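Local coordinates for protein fumarate lyase (Mesorhizobium sp., PDB 3C8T) that belongs to the largely helical fumarate lyase superfamily, assembles as a tetramer and probably works as a lyase, at residues I27-E32 with I116-A121; I107-T112 with V187-G192; A230-V235 with T301-A306; M307-E312 with G316-E321. All blocks are in the same frame, centred on the assembly; numbering follows the deposited sequence.

Contact 1 (I27-E32 with I116-A121)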
loop_
_atom_site.group_PDB
_atom_site.type_symbol
_atom_site.label_atom_id
_atom_site.label_comp_id
_atom_site.label_asym_id
_atom_site.label_seq_id
_atom_site.Cartn_x
_atom_site.Cartn_y
_atom_site.Cartn_z
ATOM N N ILE A 27 -23.948 13.610 -13.728
ATOM C CA ILE A 27 -24.844 14.749 -13.895
ATOM C C ILE A 27 -26.299 14.344 -13.943
ATOM O O ILE A 27 -27.103 14.919 -13.220
ATOM C CB ILE A 27 -24.472 15.630 -15.149
ATOM C CG1 ILE A 27 -23.084 16.265 -14.947
ATOM C CG2 ILE A 27 -25.597 16.680 -15.464
ATOM C CD1 ILE A 27 -22.880 16.952 -13.557
ATOM N N SER A 28 -26.668 13.360 -14.758
ATOM C CA SER A 28 -28.102 12.965 -14.774
ATOM C C SER A 28 -28.636 12.446 -13.396
ATOM O O SER A 28 -29.803 12.714 -13.033
ATOM C CB SER A 28 -28.418 12.015 -15.925
ATOM O OG SER A 28 -27.956 10.731 -15.613
ATOM N N ARG A 29 -27.787 11.762 -12.624
ATOM C CA ARG A 29 -28.133 11.370 -11.237
ATOM C C ARG A 29 -28.216 12.579 -10.309
ATOM O O ARG A 29 -29.010 12.575 -9.384
ATOM C CB ARG A 29 -27.140 10.367 -10.622
ATOM C CG ARG A 29 -26.746 9.118 -11.446
ATOM C CD ARG A 29 -27.827 8.530 -12.347
ATOM N NE ARG A 29 -28.943 7.908 -11.632
ATOM C CZ ARG A 29 -29.133 6.590 -11.514
ATOM N NH1 ARG A 29 -30.181 6.118 -10.847
ATOM N NH2 ARG A 29 -28.261 5.742 -12.034
ATOM N N CYS A 30 -27.377 13.590 -10.564
ATOM C CA CYS A 30 -27.423 14.879 -9.865
ATOM C C CYS A 30 -28.744 15.609 -10.052
ATOM O O CYS A 30 -29.353 16.073 -9.072
ATOM C CB CYS A 30 -26.246 15.780 -10.252
ATOM S SG CYS A 30 -24.604 15.309 -9.508
ATOM N N VAL A 31 -29.199 15.684 -11.307
ATOM C CA VAL A 31 -30.533 16.187 -11.624
ATOM C C VAL A 31 -31.604 15.326 -10.945
ATOM O O VAL A 31 -32.508 15.866 -10.274
ATOM C CB VAL A 31 -30.767 16.236 -13.165
ATOM C CG1 VAL A 31 -32.134 16.790 -13.480
ATOM C CG2 VAL A 31 -29.680 17.057 -13.858
ATOM N N GLU A 32 -31.498 13.996 -11.086
ATOM C CA GLU A 32 -32.437 13.069 -10.437
ATOM C C GLU A 32 -32.598 13.366 -8.946
ATOM O O GLU A 32 -33.712 13.398 -8.427
ATOM C CB GLU A 32 -32.062 11.589 -10.719
ATOM C CG GLU A 32 -32.849 10.593 -9.883
ATOM C CD GLU A 32 -32.515 9.125 -10.138
ATOM O OE1 GLU A 32 -31.650 8.808 -11.005
ATOM O OE2 GLU A 32 -33.147 8.270 -9.455
ATOM N N ILE A 116 -23.358 3.729 -7.478
ATOM C CA ILE A 116 -23.004 2.513 -6.702
ATOM C C ILE A 116 -24.115 1.427 -6.714
ATOM O O ILE A 116 -23.810 0.230 -6.799
ATOM C CB ILE A 116 -22.554 2.863 -5.242
ATOM C CG1 ILE A 116 -21.233 3.702 -5.266
ATOM C CG2 ILE A 116 -22.302 1.622 -4.416
ATOM C CD1 ILE A 116 -20.803 4.267 -3.893
ATOM N N ARG A 117 -25.388 1.833 -6.620
ATOM C CA ARG A 117 -26.487 0.892 -6.790
ATOM C C ARG A 117 -26.422 0.160 -8.140
ATOM O O ARG A 117 -26.526 -1.080 -8.200
ATOM C CB ARG A 117 -27.840 1.579 -6.627
ATOM C CG ARG A 117 -28.964 0.566 -6.664
ATOM C CD ARG A 117 -30.176 1.025 -5.908
ATOM N NE ARG A 117 -30.708 2.243 -6.495
ATOM C CZ ARG A 117 -31.744 2.902 -5.993
ATOM N NH1 ARG A 117 -32.345 2.445 -4.907
ATOM N NH2 ARG A 117 -32.155 4.016 -6.571
ATOM N N ASP A 118 -26.279 0.924 -9.229
ATOM C CA ASP A 118 -26.071 0.306 -10.550
ATOM C C ASP A 118 -24.742 -0.475 -10.626
ATOM O O ASP A 118 -24.703 -1.548 -11.182
ATOM C CB ASP A 118 -26.123 1.352 -11.678
ATOM C CG ASP A 118 -27.484 2.081 -11.767
ATOM O OD1 ASP A 118 -28.452 1.669 -11.069
ATOM O OD2 ASP A 118 -27.577 3.078 -12.539
ATOM N N GLY A 119 -23.653 0.099 -10.099
ATOM C CA GLY A 119 -22.350 -0.593 -10.048
ATOM C C GLY A 119 -22.434 -1.954 -9.344
ATOM O O GLY A 119 -21.872 -2.936 -9.800
ATOM N N LEU A 120 -23.131 -2.003 -8.223
ATOM C CA LEU A 120 -23.235 -3.229 -7.466
ATOM C C LEU A 120 -24.125 -4.271 -8.174
ATOM O O LEU A 120 -23.895 -5.469 -8.010
ATOM C CB LEU A 120 -23.734 -2.956 -6.030
ATOM C CG LEU A 120 -22.691 -2.459 -5.017
ATOM C CD1 LEU A 120 -23.417 -2.168 -3.718
ATOM C CD2 LEU A 120 -21.585 -3.489 -4.778
ATOM N N ALA A 121 -25.112 -3.829 -8.954
ATOM C CA ALA A 121 -25.944 -4.792 -9.710
ATOM C C ALA A 121 -25.136 -5.438 -10.820
ATOM O O ALA A 121 -25.288 -6.641 -11.091
ATOM C CB ALA A 121 -27.259 -4.144 -10.269
HETATM O O HOH W 1 -29.351 3.645 -9.270
#

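Contact 2 (I107-T112 with V187-G192)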
loop_
_atom_site.group_PDB
_atom_site.type_symbol
_atom_site.label_atom_id
_atom_site.label_comp_id
_atom_site.label_asym_id
_atom_site.label_seq_id
_atom_site.Cartn_x
_atom_site.Cartn_y
_atom_site.Cartn_z
ATOM N N ILE A 107 -25.569 16.414 -2.836
ATOM C CA ILE A 107 -25.965 16.030 -4.185
ATOM C C ILE A 107 -24.954 15.072 -4.786
ATOM O O ILE A 107 -25.355 14.073 -5.425
ATOM C CB ILE A 107 -26.164 17.248 -5.133
ATOM C CG1 ILE A 107 -27.079 18.318 -4.511
ATOM C CG2 ILE A 107 -26.739 16.785 -6.483
ATOM C CD1 ILE A 107 -28.487 17.845 -4.057
ATOM N N MET A 108 -23.662 15.363 -4.562
ATOM C CA MET A 108 -22.550 14.520 -5.072
ATOM C C MET A 108 -22.448 13.149 -4.390
ATOM O O MET A 108 -22.224 12.153 -5.078
ATOM C CB MET A 108 -21.221 15.269 -4.984
ATOM C CG MET A 108 -21.147 16.502 -5.896
ATOM S SD MET A 108 -19.552 17.411 -5.899
ATOM C CE MET A 108 -18.604 16.223 -6.874
ATOM N N ASP A 109 -22.657 13.093 -3.065
ATOM C CA ASP A 109 -22.705 11.829 -2.328
ATOM C C ASP A 109 -23.891 10.979 -2.757
ATOM O O ASP A 109 -23.774 9.773 -3.017
ATOM C CB ASP A 109 -22.861 12.096 -0.824
ATOM C CG ASP A 109 -21.519 12.222 -0.077
ATOM O OD1 ASP A 109 -20.449 12.094 -0.687
ATOM O OD2 ASP A 109 -21.549 12.437 1.154
ATOM N N THR A 110 -25.043 11.619 -2.836
ATOM C CA THR A 110 -26.277 10.918 -3.217
ATOM C C THR A 110 -26.252 10.428 -4.645
ATOM O O THR A 110 -26.618 9.285 -4.897
ATOM C CB THR A 110 -27.534 11.779 -2.973
ATOM O OG1 THR A 110 -27.653 12.072 -1.573
ATOM C CG2 THR A 110 -28.782 11.000 -3.435
ATOM N N ALA A 111 -25.826 11.262 -5.589
ATOM C CA ALA A 111 -25.632 10.799 -6.982
ATOM C C ALA A 111 -24.634 9.654 -7.093
ATOM O O ALA A 111 -24.823 8.739 -7.898
ATOM C CB ALA A 111 -25.191 11.951 -7.887
ATOM N N THR A 112 -23.542 9.738 -6.316
ATOM C CA THR A 112 -22.569 8.631 -6.202
ATOM C C THR A 112 -23.238 7.367 -5.713
ATOM O O THR A 112 -23.011 6.290 -6.275
ATOM C CB THR A 112 -21.353 9.010 -5.315
ATOM O OG1 THR A 112 -20.704 10.138 -5.905
ATOM C CG2 THR A 112 -20.337 7.863 -5.170
ATOM N N VAL A 187 -27.608 4.500 1.043
ATOM C CA VAL A 187 -28.366 5.426 1.857
ATOM C C VAL A 187 -28.181 6.792 1.266
ATOM O O VAL A 187 -27.164 7.079 0.636
ATOM C CB VAL A 187 -27.937 5.446 3.384
ATOM C CG1 VAL A 187 -28.326 4.166 4.091
ATOM C CG2 VAL A 187 -26.462 5.723 3.570
ATOM N N VAL A 188 -29.197 7.633 1.452
ATOM C CA VAL A 188 -29.213 9.009 0.948
ATOM C C VAL A 188 -28.177 9.831 1.697
ATOM O O VAL A 188 -27.870 9.548 2.880
ATOM C CB VAL A 188 -30.673 9.610 1.115
ATOM C CG1 VAL A 188 -30.944 10.189 2.551
ATOM C CG2 VAL A 188 -30.933 10.641 0.080
ATOM N N GLU A 189 -27.623 10.841 1.041
ATOM C CA GLU A 189 -26.965 11.906 1.806
ATOM C C GLU A 189 -27.741 13.228 1.642
ATOM O O GLU A 189 -27.799 13.774 0.532
ATOM C CB GLU A 189 -25.512 12.123 1.377
ATOM C CG GLU A 189 -24.830 13.195 2.217
ATOM C CD GLU A 189 -24.083 12.609 3.392
ATOM O OE1 GLU A 189 -24.664 12.609 4.480
ATOM O OE2 GLU A 189 -22.937 12.133 3.223
ATOM N N PHE A 190 -28.343 13.721 2.726
ATOM C CA PHE A 190 -28.928 15.060 2.698
ATOM C C PHE A 190 -28.850 15.703 4.076
ATOM O O PHE A 190 -29.677 15.400 4.981
ATOM C CB PHE A 190 -30.380 15.046 2.183
ATOM C CG PHE A 190 -30.966 16.416 2.058
ATOM C CD1 PHE A 190 -30.538 17.274 1.045
ATOM C CD2 PHE A 190 -31.926 16.855 2.975
ATOM C CE1 PHE A 190 -31.059 18.554 0.944
ATOM C CE2 PHE A 190 -32.448 18.117 2.908
ATOM C CZ PHE A 190 -32.033 18.993 1.892
ATOM N N SER A 191 -27.833 16.548 4.261
ATOM C CA SER A 191 -27.602 17.134 5.583
ATOM C C SER A 191 -27.148 18.579 5.568
ATOM O O SER A 191 -26.959 19.166 6.618
ATOM C CB SER A 191 -26.606 16.302 6.398
ATOM O OG SER A 191 -27.167 15.054 6.791
ATOM N N GLY A 192 -26.948 19.150 4.396
ATOM C CA GLY A 192 -26.607 20.546 4.326
ATOM C C GLY A 192 -25.172 20.857 4.717
ATOM O O GLY A 192 -24.386 19.951 5.041
#

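Contact 3 (A230-V235 with T301-A306)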
loop_
_atom_site.group_PDB
_atom_site.type_symbol
_atom_site.label_atom_id
_atom_site.label_comp_id
_atom_site.label_asym_id
_atom_site.label_seq_id
_atom_site.Cartn_x
_atom_site.Cartn_y
_atom_site.Cartn_z
ATOM N N ALA A 230 -18.926 3.091 4.982
ATOM C CA ALA A 230 -19.739 2.262 4.113
ATOM C C ALA A 230 -19.246 2.324 2.685
ATOM O O ALA A 230 -19.346 1.330 1.940
ATOM C CB ALA A 230 -21.189 2.638 4.200
ATOM N N VAL A 231 -18.684 3.472 2.294
ATOM C CA VAL A 231 -18.060 3.558 0.968
ATOM C C VAL A 231 -16.710 2.818 0.920
ATOM O O VAL A 231 -16.425 2.097 -0.039
ATOM C CB VAL A 231 -17.861 5.034 0.500
ATOM C CG1 VAL A 231 -17.204 5.059 -0.922
ATOM C CG2 VAL A 231 -19.218 5.830 0.560
ATOM N N ALA A 232 -15.853 3.046 1.911
ATOM C CA ALA A 232 -14.613 2.281 2.039
ATOM C C ALA A 232 -14.810 0.754 2.013
ATOM O O ALA A 232 -14.065 0.058 1.310
ATOM C CB ALA A 232 -13.840 2.712 3.287
ATOM N N GLU A 233 -15.843 0.237 2.714
ATOM C CA GLU A 233 -16.052 -1.208 2.773
ATOM C C GLU A 233 -16.455 -1.753 1.429
ATOM O O GLU A 233 -16.128 -2.894 1.098
ATOM C CB GLU A 233 -17.039 -1.653 3.862
ATOM C CG GLU A 233 -18.465 -1.482 3.510
ATOM C CD GLU A 233 -19.384 -1.999 4.617
ATOM O OE1 GLU A 233 -20.346 -1.259 5.011
ATOM O OE2 GLU A 233 -19.128 -3.141 5.082
ATOM N N THR A 234 -17.098 -0.921 0.618
ATOM C CA THR A 234 -17.489 -1.355 -0.721
ATOM C C THR A 234 -16.276 -1.594 -1.599
ATOM O O THR A 234 -16.196 -2.597 -2.310
ATOM C CB THR A 234 -18.435 -0.339 -1.376
ATOM O OG1 THR A 234 -19.571 -0.220 -0.540
ATOM C CG2 THR A 234 -18.897 -0.813 -2.761
ATOM N N VAL A 235 -15.317 -0.678 -1.558
ATOM C CA VAL A 235 -14.102 -0.876 -2.372
ATOM C C VAL A 235 -13.190 -1.988 -1.801
ATOM O O VAL A 235 -12.525 -2.705 -2.552
ATOM C CB VAL A 235 -13.353 0.434 -2.493
ATOM C CG1 VAL A 235 -12.072 0.280 -3.349
ATOM C CG2 VAL A 235 -14.317 1.509 -3.073
ATOM N N THR A 301 -6.751 0.590 -0.461
ATOM C CA THR A 301 -5.783 1.377 0.306
ATOM C C THR A 301 -6.114 2.871 0.353
ATOM O O THR A 301 -6.175 3.433 1.448
ATOM C CB THR A 301 -4.374 1.122 -0.230
ATOM O OG1 THR A 301 -4.166 -0.290 -0.210
ATOM C CG2 THR A 301 -3.298 1.769 0.656
ATOM N N SER A 302 -6.373 3.493 -0.807
ATOM C CA SER A 302 -6.805 4.904 -0.861
ATOM C C SER A 302 -8.066 5.171 -0.065
ATOM O O SER A 302 -8.190 6.221 0.535
ATOM C CB SER A 302 -7.096 5.375 -2.301
ATOM O OG SER A 302 -5.961 5.394 -3.134
ATOM N N MET A 303 -9.019 4.245 -0.097
ATOM C CA MET A 303 -10.260 4.428 0.672
ATOM C C MET A 303 -10.012 4.409 2.190
ATOM O O MET A 303 -10.615 5.166 2.921
ATOM C CB MET A 303 -11.384 3.430 0.249
ATOM C CG MET A 303 -12.071 3.817 -1.087
ATOM S SD MET A 303 -12.786 5.514 -1.177
ATOM C CE MET A 303 -13.830 5.521 0.253
ATOM N N LEU A 304 -9.103 3.563 2.646
ATOM C CA LEU A 304 -8.710 3.584 4.058
ATOM C C LEU A 304 -8.063 4.913 4.451
ATOM O O LEU A 304 -8.285 5.397 5.547
ATOM C CB LEU A 304 -7.806 2.370 4.385
ATOM C CG LEU A 304 -8.546 1.005 4.279
ATOM C CD1 LEU A 304 -7.604 -0.160 4.355
ATOM C CD2 LEU A 304 -9.623 0.871 5.334
ATOM N N ASP A 305 -7.294 5.514 3.545
ATOM C CA ASP A 305 -6.775 6.862 3.744
ATOM C C ASP A 305 -7.891 7.930 3.740
ATOM O O ASP A 305 -7.896 8.830 4.564
ATOM C CB ASP A 305 -5.698 7.215 2.699
ATOM C CG ASP A 305 -4.423 6.339 2.813
ATOM O OD1 ASP A 305 -3.982 6.032 3.944
ATOM O OD2 ASP A 305 -3.830 5.965 1.757
ATOM N N ALA A 306 -8.838 7.815 2.814
ATOM C CA ALA A 306 -9.939 8.762 2.672
ATOM C C ALA A 306 -10.864 8.813 3.899
ATOM O O ALA A 306 -11.584 9.811 4.111
ATOM C CB ALA A 306 -10.769 8.430 1.395
#

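Contact 4 (M307-E312 with G316-E321)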
loop_
_atom_site.group_PDB
_atom_site.type_symbol
_atom_site.label_atom_id
_atom_site.label_comp_id
_atom_site.label_asym_id
_atom_site.label_seq_id
_atom_site.Cartn_x
_atom_site.Cartn_y
_atom_site.Cartn_z
ATOM N N MET A 307 -10.864 7.740 4.676
ATOM C CA MET A 307 -11.636 7.653 5.923
ATOM C C MET A 307 -11.170 8.633 6.973
ATOM O O MET A 307 -11.965 9.020 7.836
ATOM C CB MET A 307 -11.527 6.246 6.535
ATOM C CG MET A 307 -12.325 5.190 5.807
ATOM S SD MET A 307 -12.272 3.639 6.701
ATOM C CE MET A 307 -13.459 4.093 7.968
ATOM N N ILE A 308 -9.897 9.020 6.935
ATOM C CA ILE A 308 -9.381 10.010 7.906
ATOM C C ILE A 308 -9.828 11.360 7.384
ATOM O O ILE A 308 -9.069 12.071 6.724
ATOM C CB ILE A 308 -7.832 10.029 8.058
ATOM C CG1 ILE A 308 -7.201 8.635 7.968
ATOM C CG2 ILE A 308 -7.421 10.718 9.326
ATOM C CD1 ILE A 308 -7.637 7.641 8.971
ATOM N N HIS A 309 -11.082 11.678 7.665
ATOM C CA HIS A 309 -11.765 12.758 6.999
ATOM C C HIS A 309 -12.184 13.771 8.097
ATOM O O HIS A 309 -13.214 13.622 8.803
ATOM C CB HIS A 309 -12.963 12.153 6.291
ATOM C CG HIS A 309 -13.731 13.120 5.445
ATOM N ND1 HIS A 309 -14.116 12.824 4.157
ATOM C CD2 HIS A 309 -14.223 14.356 5.714
ATOM C CE1 HIS A 309 -14.794 13.840 3.655
ATOM N NE2 HIS A 309 -14.885 14.781 4.583
ATOM N N ASP A 310 -11.358 14.792 8.245
ATOM C CA ASP A 310 -11.430 15.647 9.407
ATOM C C ASP A 310 -12.679 16.559 9.390
ATOM O O ASP A 310 -13.152 16.990 8.327
ATOM C CB ASP A 310 -10.128 16.396 9.580
ATOM C CG ASP A 310 -9.648 17.029 8.289
ATOM O OD1 ASP A 310 -9.126 16.285 7.398
ATOM O OD2 ASP A 310 -9.777 18.273 8.170
ATOM N N PHE A 311 -13.257 16.727 10.582
ATOM C CA PHE A 311 -14.411 17.595 10.830
ATOM C C PHE A 311 -15.603 17.292 9.934
ATOM O O PHE A 311 -15.951 16.119 9.774
ATOM C CB PHE A 311 -13.999 19.072 10.858
ATOM C CG PHE A 311 -12.990 19.362 11.932
ATOM C CD1 PHE A 311 -13.372 19.335 13.281
ATOM C CD2 PHE A 311 -11.658 19.586 11.614
ATOM C CE1 PHE A 311 -12.443 19.546 14.287
ATOM C CE2 PHE A 311 -10.701 19.822 12.623
ATOM C CZ PHE A 311 -11.103 19.781 13.975
ATOM N N GLU A 312 -16.220 18.328 9.366
ATOM C CA GLU A 312 -17.534 18.178 8.787
ATOM C C GLU A 312 -17.425 18.037 7.260
ATOM O O GLU A 312 -18.398 17.684 6.583
ATOM C CB GLU A 312 -18.472 19.307 9.244
ATOM C CG GLU A 312 -18.955 19.188 10.723
ATOM C CD GLU A 312 -17.801 19.108 11.758
ATOM O OE1 GLU A 312 -17.141 20.153 12.050
ATOM O OE2 GLU A 312 -17.540 17.994 12.262
ATOM N N GLY A 316 -9.274 17.248 0.740
ATOM C CA GLY A 316 -8.187 16.296 0.446
ATOM C C GLY A 316 -8.653 14.844 0.504
ATOM O O GLY A 316 -8.674 14.148 -0.524
ATOM N N PRO A 317 -9.049 14.363 1.718
ATOM C CA PRO A 317 -9.539 12.989 1.826
ATOM C C PRO A 317 -10.683 12.696 0.844
ATOM O O PRO A 317 -10.749 11.594 0.288
ATOM C CB PRO A 317 -10.077 12.925 3.271
ATOM C CG PRO A 317 -9.227 13.909 4.016
ATOM C CD PRO A 317 -9.071 15.049 3.024
ATOM N N TRP A 318 -11.586 13.652 0.667
ATOM C CA TRP A 318 -12.780 13.413 -0.156
ATOM C C TRP A 318 -12.386 13.224 -1.629
ATOM O O TRP A 318 -12.899 12.348 -2.319
ATOM C CB TRP A 318 -13.795 14.546 0.053
ATOM C CG TRP A 318 -15.044 14.464 -0.790
ATOM C CD1 TRP A 318 -15.700 13.300 -1.230
ATOM C CD2 TRP A 318 -15.838 15.564 -1.253
ATOM N NE1 TRP A 318 -16.821 13.645 -1.948
ATOM C CE2 TRP A 318 -16.935 15.015 -1.983
ATOM C CE3 TRP A 318 -15.745 16.954 -1.106
ATOM C CZ2 TRP A 318 -17.909 15.811 -2.587
ATOM C CZ3 TRP A 318 -16.724 17.763 -1.714
ATOM C CH2 TRP A 318 -17.795 17.183 -2.445
ATOM N N HIS A 319 -11.419 14.013 -2.073
ATOM C CA HIS A 319 -10.883 13.928 -3.421
ATOM C C HIS A 319 -10.378 12.517 -3.749
ATOM O O HIS A 319 -10.468 12.066 -4.888
ATOM C CB HIS A 319 -9.743 14.926 -3.581
ATOM C CG HIS A 319 -9.440 15.249 -5.007
ATOM N ND1 HIS A 319 -9.688 16.487 -5.555
ATOM C CD2 HIS A 319 -8.961 14.478 -6.015
ATOM C CE1 HIS A 319 -9.347 16.472 -6.833
ATOM N NE2 HIS A 319 -8.912 15.261 -7.139
ATOM N N LEU A 320 -9.864 11.823 -2.736
ATOM C CA LEU A 320 -9.374 10.459 -2.899
ATOM C C LEU A 320 -10.418 9.440 -3.326
ATOM O O LEU A 320 -10.090 8.541 -4.092
ATOM C CB LEU A 320 -8.633 9.976 -1.643
ATOM C CG LEU A 320 -7.188 10.406 -1.373
ATOM C CD1 LEU A 320 -6.752 9.681 -0.081
ATOM C CD2 LEU A 320 -6.295 9.985 -2.617
ATOM N N GLU A 321 -11.664 9.573 -2.839
ATOM C CA GLU A 321 -12.803 8.762 -3.310
ATOM C C GLU A 321 -13.093 8.872 -4.797
ATOM O O GLU A 321 -13.625 7.924 -5.384
ATOM C CB GLU A 321 -14.096 9.107 -2.534
ATOM C CG GLU A 321 -13.829 9.269 -1.042
ATOM C CD GLU A 321 -15.085 9.176 -0.170
ATOM O OE1 GLU A 321 -16.202 9.096 -0.722
ATOM O OE2 GLU A 321 -14.942 9.157 1.073
HETATM O O HOH W 2 -13.269 10.890 2.330
#

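Contact 1 (I27-E32 with I116-A121)
Arg29 on helix 23-43 and Asp118 on helix 104-140 extend toward each other from opposite directions and join in a salt bridge, with Arg29 NH2 donating to Asp118 OD2 over 2.8 Å. The acceptor lies practically in the guanidinium plane, yet the nitrogen stands above the carboxylate, 40° out of its plane. A bend near the start of the Arg29 chain (chi2 -34°) and another at chi3 turn NE toward Glu32, one turn further along the same helix. There NE donates to Glu32 OE1 at 2.9 Å, and NH1 adds a weak bond to the same oxygen at 3.1 Å. Arg29, Glu32 and Asp118 thus form a salt-bridge network between two helices of the mainly helical lyase fold, and the anions on separate edges of the guanidinium limit its rotation. Water supplies a second tier of bonding. Water 1 donates to Asp118 OD1 at 2.8 Å and accepts weakly from Arg29 NH1 and, at 3.4 Å, from Arg117 NE. Arg117 is anchored elsewhere through NH2, which donates to Leu215 O. Apolar contact involves the aliphatic part of Arg29, which rests on Ala111 and Leu114 of helix 104-140.

Contact 2 (I107-T112 with V187-G192)
Thr110 OG1 is gripped from several directions: it accepts the backbone N-H of Glu189 over 2.9 Å, at an N-H...O angle of 145°, and is also hydrogen-bonded to Asp106 O one turn back in its helix. Glu189 O approaches the same hydroxyl to 2.7 Å. The contact fastens the loop that follows helix 160-185 to the start of helix 104-140, a long helix of the elongated bundle typical of fumarate lyases. Asp106 extends the attachment by accepting the backbone N-H groups of Ser191 and Gly192 with its two carboxylate oxygens.

Beside the threonine, Asp109 and Glu189 lie alongside each other and point the same way. Their carboxylate planes are turned 32° apart, and Asp109 OD2 comes within 2.5 Å of Glu189 OE2, a closeness that suggests one of the acids holds a proton. Arg228 forms a salt bridge with Asp109 OD2, while Glu189 OE1 accepts from Trp224 N. Glu189 leaves its backbone with CG anti to N and then bends at chi2 (94°), which brings its carboxylate round to Asp109. The methylenes are pressed together as well, Asp109 CB lying 3.4 Å from Glu189 CB. On the other flank, the methyl groups Val188 CG2 and Thr110 CG2 meet at 4.1 Å.

Contact 3 (A230-V235 with T301-A306)
Met303 carries the apolar packing between helix 284-306 and helix 229-255, its side chain folded against three residues of the facing helix. Bends at chi2 and chi3 (-55° and -54°) curl the thioether chain, so that different carbons serve different neighbours. The terminal CE touches Val231 CG1 at 3.6 Å and sits equally close, 3.6 Å, to the backbone Ala232 N. Nearer the root of the chain, Met303 CB lies 4.0 Å from Ala232 CB. The small alanine lets the backbones draw together there, with Ala232 CA and Met303 CA 5.0 Å apart. Met303 CG meets Val235 CG2 at 3.8 Å, the two side chains crossing at about a right angle.

Polar bonds do not pass between the segments. Thr234 OG1 instead donates to Ala230 O within its own helix, while Glu233 pairs with Arg184 of its own chain and Arg177 of the third subunit, and Asp305 with Arg297 of both the second and the third subunit. Glu321 and Ala324 of helix 315-344 pack on Met303 as well. With segment axes 8.8 Å apart and N-to-C directions 169° apart, this is the close antiparallel helix pairing found in the central bundle of fumarate lyase tetramers.

Contact 4 (M307-E312 with G316-E321)
An inverse gamma turn centred on Ile308 starts the connection from helix 284-306 to helix 315-344, and the carbonyl oxygen of Ile308 packs against Pro317, with Ile308 O 3.3 Å from Pro317 CG. The proline belongs to the first turn of the second helix, where a backbone nitrogen without a hydrogen costs no helical bond. Its ring is also flanked by His309, whose CA is 4.1 Å from Pro317 CG, and by Asp310, whose OD1 touches that same ring carbon.

The imidazole of His309 lies beside the start of the helix. With CG anti to the backbone N (chi1 -175°), the ring swings toward the helix, bringing His309 CE1 to 3.8 Å from Trp318 CB; the two side chains run side by side in the same direction. The indole beyond continues to helix 104-140, where it packs on Met108 and Asp109.

This interhelical loop is tied back to its helix through solvent. Water 2 lies in the imidazole plane, 2.8 Å from His309 ND1, and donates to Glu321 OE2 at 2.7 Å, bridging the loop to a residue one turn beyond Pro317. The second oxygen, Glu321 OE1, forms a salt bridge with Arg228, and His309 touches that arginine too.

Farther along the loop, another copy of the protein takes over: Lys247 of the third subunit donates to both His309 O and Phe311 O, and Lys163 of that subunit forms a salt bridge with Glu312 OE2.

Contacts 1 and 2 share helix 104-140, their centres about 11 Å apart, and meet where Arg29 CB lies 3.7 Å from Ala111 CB. Contacts 3 and 4 follow in sequence through helix 284-306, with centres about 10 Å apart; Ala306 CB reaches Pro317 O at 3.4 Å. Between these pairs, Met108 SD of contact 2 packs 3.9 Å from Trp318 CH2 of contact 4. Arg228, outside both contacts, links them as well, through salt bridges to Asp109 and Glu321. Contact 1 stays apart from contact 4, their nearest atoms about 7 Å from each other. Neighbouring subunits reach contacts 2, 3 and 4, whereas none touches the segments of contact 1.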